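Local coordinates for CADD-like protein of unknown function (Nostoc punctiforme, PDB 3B5O) that is of unknown function but resembles CADD and is probably an oxidoreductase of the all-helical haem-oxygenase-like superfamily, at residues T89-L103 and I168-L180. Residues are numbered along the deposited sequence; the frame is centred on the assembly and turned at random.
Sequences TTGGISHYTLLADGL and IPKDLQYFFSKHL
Lys178 CG lies between its backbone N and carbonyl carbon (chi1 74°) and the chain bends at chi3, bringing NZ to the imidazole edge of His95, whose own CG sits anti to the carbonyl carbon. The contact joins two helices of the all-helical, haem-oxygenase-like fold, the first turns (95-103) of helix 95-107 and helix 170-180, whose axes approach to 8.8 Å at 139°. Lys178 NZ donates to His95 NE2 over 3.1 Å, 20° out of the ring plane; Thr89 OG1 also lies 2.8 Å from Lys178 NZ. On its other nitrogen, ND1, the same ring has a weak hydrogen bond to Glu85, so both nitrogens are engaged. Two offset edge-to-face pairs complete an aromatic cluster: the edges of Phe175 and His179 are turned toward a face of His95, with His179 CE1 over it, offset toward the rim. His179 is itself steadied by a nearly straight ND1 bond to Phe175 O, 2.9 Å long. With an alanine at His95, Lys178 NZ would probably lose its acceptor, and the edges of Phe175 and His179 the ring face they pack against. Further along, Leu172 sets CD1 against Leu99 CD1 at 4.1 Å, while Gly102 lets the backbones close to 5.2 Å between its CA and Leu172 CA; a CB there would clash with Leu172 CB. Beyond this close approach, Pro169 CG rests 3.5 Å from Gly102 O.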
loop_
_atom_site.group_PDB
_atom_site.type_symbol
_atom_site.label_atom_id
_atom_site.label_comp_id
_atom_site.label_asym_id
_atom_site.label_seq_id
_atom_site.Cartn_x
_atom_site.Cartn_y
_atom_site.Cartn_z
ATOM N N THR A 89 -10.693 -12.744 8.471
ATOM C CA THR A 89 -10.982 -12.217 9.820
ATOM C C THR A 89 -12.095 -11.164 9.803
ATOM O O THR A 89 -12.361 -10.522 10.828
ATOM C CB THR A 89 -9.720 -11.614 10.459
ATOM O OG1 THR A 89 -9.373 -10.394 9.795
ATOM C CG2 THR A 89 -8.555 -12.596 10.388
ATOM N N THR A 90 -12.739 -10.981 8.650
ATOM C CA THR A 90 -13.783 -9.983 8.472
ATOM C C THR A 90 -15.006 -10.618 7.802
ATOM O O THR A 90 -15.614 -10.044 6.889
ATOM C CB THR A 90 -13.269 -8.765 7.680
ATOM O OG1 THR A 90 -12.600 -9.210 6.496
ATOM C CG2 THR A 90 -12.282 -7.945 8.525
ATOM N N GLY A 91 -15.345 -11.825 8.255
ATOM C CA GLY A 91 -16.537 -12.529 7.801
ATOM C C GLY A 91 -16.572 -12.963 6.351
ATOM O O GLY A 91 -17.645 -13.202 5.786
ATOM N N GLY A 92 -15.402 -13.063 5.723
ATOM C CA GLY A 92 -15.334 -13.418 4.307
ATOM C C GLY A 92 -15.387 -12.228 3.348
ATOM O O GLY A 92 -15.328 -12.411 2.131
ATOM N N ILE A 93 -15.504 -11.013 3.887
ATOM C CA ILE A 93 -15.535 -9.804 3.073
ATOM C C ILE A 93 -14.095 -9.285 2.952
ATOM O O ILE A 93 -13.416 -9.039 3.948
ATOM C CB ILE A 93 -16.401 -8.702 3.709
ATOM C CG1 ILE A 93 -17.820 -9.210 4.001
ATOM C CG2 ILE A 93 -16.455 -7.488 2.809
ATOM C CD1 ILE A 93 -18.641 -8.220 4.819
ATOM N N SER A 94 -13.619 -9.144 1.726
ATOM C CA SER A 94 -12.260 -8.655 1.532
ATOM C C SER A 94 -12.075 -7.234 2.040
ATOM O O SER A 94 -13.009 -6.420 2.063
ATOM C CB SER A 94 -11.873 -8.688 0.055
ATOM O OG SER A 94 -12.573 -7.713 -0.695
ATOM N N HIS A 95 -10.840 -6.928 2.414
ATOM C CA HIS A 95 -10.480 -5.555 2.772
ATOM C C HIS A 95 -10.789 -4.568 1.662
ATOM O O HIS A 95 -11.286 -3.469 1.921
ATOM C CB HIS A 95 -9.009 -5.495 3.200
ATOM C CG HIS A 95 -8.739 -6.168 4.510
ATOM N ND1 HIS A 95 -7.466 -6.320 5.020
ATOM C CD2 HIS A 95 -9.576 -6.721 5.418
ATOM C CE1 HIS A 95 -7.534 -6.937 6.183
ATOM N NE2 HIS A 95 -8.802 -7.189 6.452
ATOM N N TYR A 96 -10.530 -4.954 0.413
ATOM C CA TYR A 96 -10.862 -4.130 -0.729
ATOM C C TYR A 96 -12.350 -3.806 -0.763
ATOM O O TYR A 96 -12.750 -2.659 -0.948
ATOM C CB TYR A 96 -10.413 -4.804 -2.044
ATOM C CG TYR A 96 -10.938 -4.106 -3.254
ATOM C CD1 TYR A 96 -10.364 -2.915 -3.705
ATOM C CD2 TYR A 96 -12.064 -4.567 -3.909
ATOM C CE1 TYR A 96 -10.851 -2.275 -4.794
ATOM C CE2 TYR A 96 -12.584 -3.911 -4.986
ATOM C CZ TYR A 96 -11.982 -2.744 -5.435
ATOM O OH TYR A 96 -12.487 -2.110 -6.531
ATOM N N THR A 97 -13.179 -4.824 -0.587
ATOM C CA THR A 97 -14.612 -4.619 -0.631
ATOM C C THR A 97 -15.103 -3.725 0.496
ATOM O O THR A 97 -15.982 -2.884 0.259
ATOM C CB THR A 97 -15.324 -5.968 -0.648
ATOM O OG1 THR A 97 -15.064 -6.566 -1.916
ATOM C CG2 THR A 97 -16.835 -5.792 -0.459
ATOM N N LEU A 98 -14.540 -3.882 1.689
ATOM C CA LEU A 98 -14.915 -3.011 2.817
ATOM C C LEU A 98 -14.641 -1.549 2.472
ATOM O O LEU A 98 -15.459 -0.676 2.718
ATOM C CB LEU A 98 -14.192 -3.411 4.091
ATOM C CG LEU A 98 -14.569 -4.764 4.696
ATOM C CD1 LEU A 98 -13.632 -5.115 5.843
ATOM C CD2 LEU A 98 -16.039 -4.773 5.180
ATOM N N LEU A 99 -13.477 -1.283 1.902
ATOM C CA LEU A 99 -13.165 0.069 1.475
ATOM C C LEU A 99 -14.103 0.549 0.372
ATOM O O LEU A 99 -14.681 1.644 0.459
ATOM C CB LEU A 99 -11.701 0.155 1.007
ATOM C CG LEU A 99 -11.254 1.499 0.442
ATOM C CD1 LEU A 99 -11.352 2.595 1.508
ATOM C CD2 LEU A 99 -9.811 1.378 -0.090
ATOM N N ALA A 100 -14.284 -0.265 -0.668
ATOM C CA ALA A 100 -15.084 0.144 -1.806
ATOM C C ALA A 100 -16.539 0.374 -1.395
ATOM O O ALA A 100 -17.152 1.376 -1.784
ATOM C CB ALA A 100 -15.000 -0.900 -2.937
ATOM N N ASP A 101 -17.084 -0.555 -0.616
ATOM C CA ASP A 101 -18.473 -0.443 -0.171
ATOM C C ASP A 101 -18.642 0.769 0.737
ATOM O O ASP A 101 -19.662 1.456 0.673
ATOM C CB ASP A 101 -18.926 -1.709 0.567
ATOM C CG ASP A 101 -19.303 -2.841 -0.363
ATOM O OD1 ASP A 101 -19.279 -2.663 -1.601
ATOM O OD2 ASP A 101 -19.652 -3.911 0.184
ATOM N N GLY A 102 -17.650 1.021 1.585
ATOM C CA GLY A 102 -17.680 2.165 2.481
ATOM C C GLY A 102 -17.665 3.481 1.741
ATOM O O GLY A 102 -18.402 4.416 2.118
ATOM N N LEU A 103 -16.839 3.589 0.695
ATOM C CA LEU A 103 -16.797 4.801 -0.124
ATOM C C LEU A 103 -18.112 5.035 -0.857
ATOM O O LEU A 103 -18.575 6.171 -0.959
ATOM C CB LEU A 103 -15.619 4.784 -1.116
ATOM C CG LEU A 103 -14.216 4.823 -0.499
ATOM C CD1 LEU A 103 -13.151 4.529 -1.573
ATOM C CD2 LEU A 103 -13.918 6.176 0.217
ATOM N N ILE A 168 -18.390 8.624 9.016
ATOM C CA ILE A 168 -18.150 7.636 7.971
ATOM C C ILE A 168 -18.927 6.362 8.327
ATOM O O ILE A 168 -19.239 6.129 9.501
ATOM C CB ILE A 168 -16.637 7.358 7.731
ATOM C CG1 ILE A 168 -16.019 6.568 8.876
ATOM C CG2 ILE A 168 -15.870 8.669 7.507
ATOM C CD1 ILE A 168 -14.528 6.267 8.693
ATOM N N PRO A 169 -19.286 5.552 7.315
ATOM C CA PRO A 169 -20.021 4.302 7.611
ATOM C C PRO A 169 -19.322 3.403 8.628
ATOM O O PRO A 169 -18.087 3.331 8.658
ATOM C CB PRO A 169 -20.119 3.618 6.251
ATOM C CG PRO A 169 -19.994 4.723 5.252
ATOM C CD PRO A 169 -19.097 5.757 5.869
ATOM N N LYS A 170 -20.111 2.710 9.446
ATOM C CA LYS A 170 -19.588 1.975 10.601
ATOM C C LYS A 170 -18.654 0.834 10.227
ATOM O O LYS A 170 -17.696 0.562 10.951
ATOM C CB LYS A 170 -20.735 1.413 11.455
ATOM N N ASP A 171 -18.941 0.144 9.126
ATOM C CA ASP A 171 -18.077 -0.955 8.694
ATOM C C ASP A 171 -16.722 -0.406 8.280
ATOM O O ASP A 171 -15.687 -1.000 8.586
ATOM C CB ASP A 171 -18.686 -1.715 7.510
ATOM C CG ASP A 171 -19.835 -2.631 7.917
ATOM O OD1 ASP A 171 -20.147 -2.724 9.127
ATOM O OD2 ASP A 171 -20.419 -3.266 7.008
ATOM N N LEU A 172 -16.750 0.714 7.562
ATOM C CA LEU A 172 -15.522 1.387 7.142
ATOM C C LEU A 172 -14.738 1.866 8.361
ATOM O O LEU A 172 -13.517 1.745 8.381
ATOM C CB LEU A 172 -15.833 2.542 6.188
ATOM C CG LEU A 172 -14.632 3.243 5.540
ATOM C CD1 LEU A 172 -13.793 2.240 4.749
ATOM C CD2 LEU A 172 -15.073 4.392 4.654
ATOM N N GLN A 173 -15.433 2.373 9.377
ATOM C CA GLN A 173 -14.771 2.757 10.628
ATOM C C GLN A 173 -14.097 1.568 11.327
ATOM O O GLN A 173 -13.032 1.730 11.934
ATOM C CB GLN A 173 -15.757 3.445 11.582
ATOM C CG GLN A 173 -15.118 3.995 12.859
ATOM C CD GLN A 173 -13.967 4.949 12.581
ATOM O OE1 GLN A 173 -12.815 4.667 12.916
ATOM N NE2 GLN A 173 -14.272 6.072 11.949
ATOM N N TYR A 174 -14.710 0.385 11.251
ATOM C CA TYR A 174 -14.089 -0.834 11.794
ATOM C C TYR A 174 -12.855 -1.242 10.991
ATOM O O TYR A 174 -11.813 -1.577 11.573
ATOM C CB TYR A 174 -15.064 -2.030 11.840
ATOM C CG TYR A 174 -14.357 -3.315 12.236
ATOM C CD1 TYR A 174 -14.131 -3.625 13.574
ATOM C CD2 TYR A 174 -13.872 -4.197 11.269
ATOM C CE1 TYR A 174 -13.465 -4.791 13.944
ATOM C CE2 TYR A 174 -13.200 -5.361 11.626
ATOM C CZ TYR A 174 -12.999 -5.654 12.964
ATOM O OH TYR A 174 -12.329 -6.804 13.322
ATOM N N PHE A 175 -12.985 -1.249 9.665
ATOM C CA PHE A 175 -11.838 -1.475 8.771
ATOM C C PHE A 175 -10.641 -0.611 9.185
ATOM O O PHE A 175 -9.516 -1.109 9.290
ATOM C CB PHE A 175 -12.223 -1.214 7.301
ATOM C CG PHE A 175 -11.044 -1.158 6.349
ATOM C CD1 PHE A 175 -10.302 -2.302 6.068
ATOM C CD2 PHE A 175 -10.685 0.041 5.734
ATOM C CE1 PHE A 175 -9.215 -2.251 5.195
ATOM C CE2 PHE A 175 -9.596 0.107 4.853
ATOM C CZ PHE A 175 -8.868 -1.043 4.579
ATOM N N PHE A 176 -10.884 0.676 9.430
ATOM C CA PHE A 176 -9.812 1.576 9.846
ATOM C C PHE A 176 -9.287 1.253 11.251
ATOM O O PHE A 176 -8.073 1.184 11.469
ATOM C CB PHE A 176 -10.287 3.030 9.786
ATOM C CG PHE A 176 -10.454 3.570 8.394
ATOM C CD1 PHE A 176 -9.574 3.223 7.373
ATOM C CD2 PHE A 176 -11.457 4.482 8.114
ATOM C CE1 PHE A 176 -9.733 3.752 6.086
ATOM C CE2 PHE A 176 -11.611 5.009 6.849
ATOM C CZ PHE A 176 -10.751 4.643 5.831
ATOM N N SER A 177 -10.196 1.041 12.198
ATOM C CA SER A 177 -9.797 0.782 13.588
ATOM C C SER A 177 -9.027 -0.525 13.770
ATOM O O SER A 177 -8.096 -0.584 14.585
ATOM C CB SER A 177 -11.017 0.814 14.514
ATOM O OG SER A 177 -11.513 2.140 14.623
ATOM N N LYS A 178 -9.383 -1.563 13.008
ATOM C CA LYS A 178 -8.683 -2.852 13.112
ATOM C C LYS A 178 -7.218 -2.751 12.696
ATOM O O LYS A 178 -6.389 -3.537 13.154
ATOM C CB LYS A 178 -9.396 -3.974 12.327
ATOM C CG LYS A 178 -9.266 -3.935 10.789
ATOM C CD LYS A 178 -9.640 -5.290 10.131
ATOM C CE LYS A 178 -8.470 -6.283 10.149
ATOM N NZ LYS A 178 -8.808 -7.628 9.559
ATOM N N HIS A 179 -6.903 -1.786 11.836
ATOM C CA HIS A 179 -5.536 -1.584 11.374
ATOM C C HIS A 179 -4.777 -0.525 12.172
ATOM O O HIS A 179 -3.554 -0.589 12.260
ATOM C CB HIS A 179 -5.541 -1.171 9.905
ATOM C CG HIS A 179 -5.862 -2.284 8.955
ATOM N ND1 HIS A 179 -7.151 -2.579 8.561
ATOM C CD2 HIS A 179 -5.059 -3.152 8.296
ATOM C CE1 HIS A 179 -7.130 -3.593 7.714
ATOM N NE2 HIS A 179 -5.872 -3.959 7.536
ATOM N N LEU A 180 -5.486 0.451 12.736
ATOM C CA LEU A 180 -4.833 1.646 13.297
ATOM C C LEU A 180 -4.956 1.815 14.812
ATOM O O LEU A 180 -4.176 2.565 15.411
ATOM C CB LEU A 180 -5.374 2.900 12.609
ATOM C CG LEU A 180 -5.074 3.033 11.113
ATOM C CD1 LEU A 180 -5.685 4.321 10.586
ATOM C CD2 LEU A 180 -3.568 2.997 10.856
#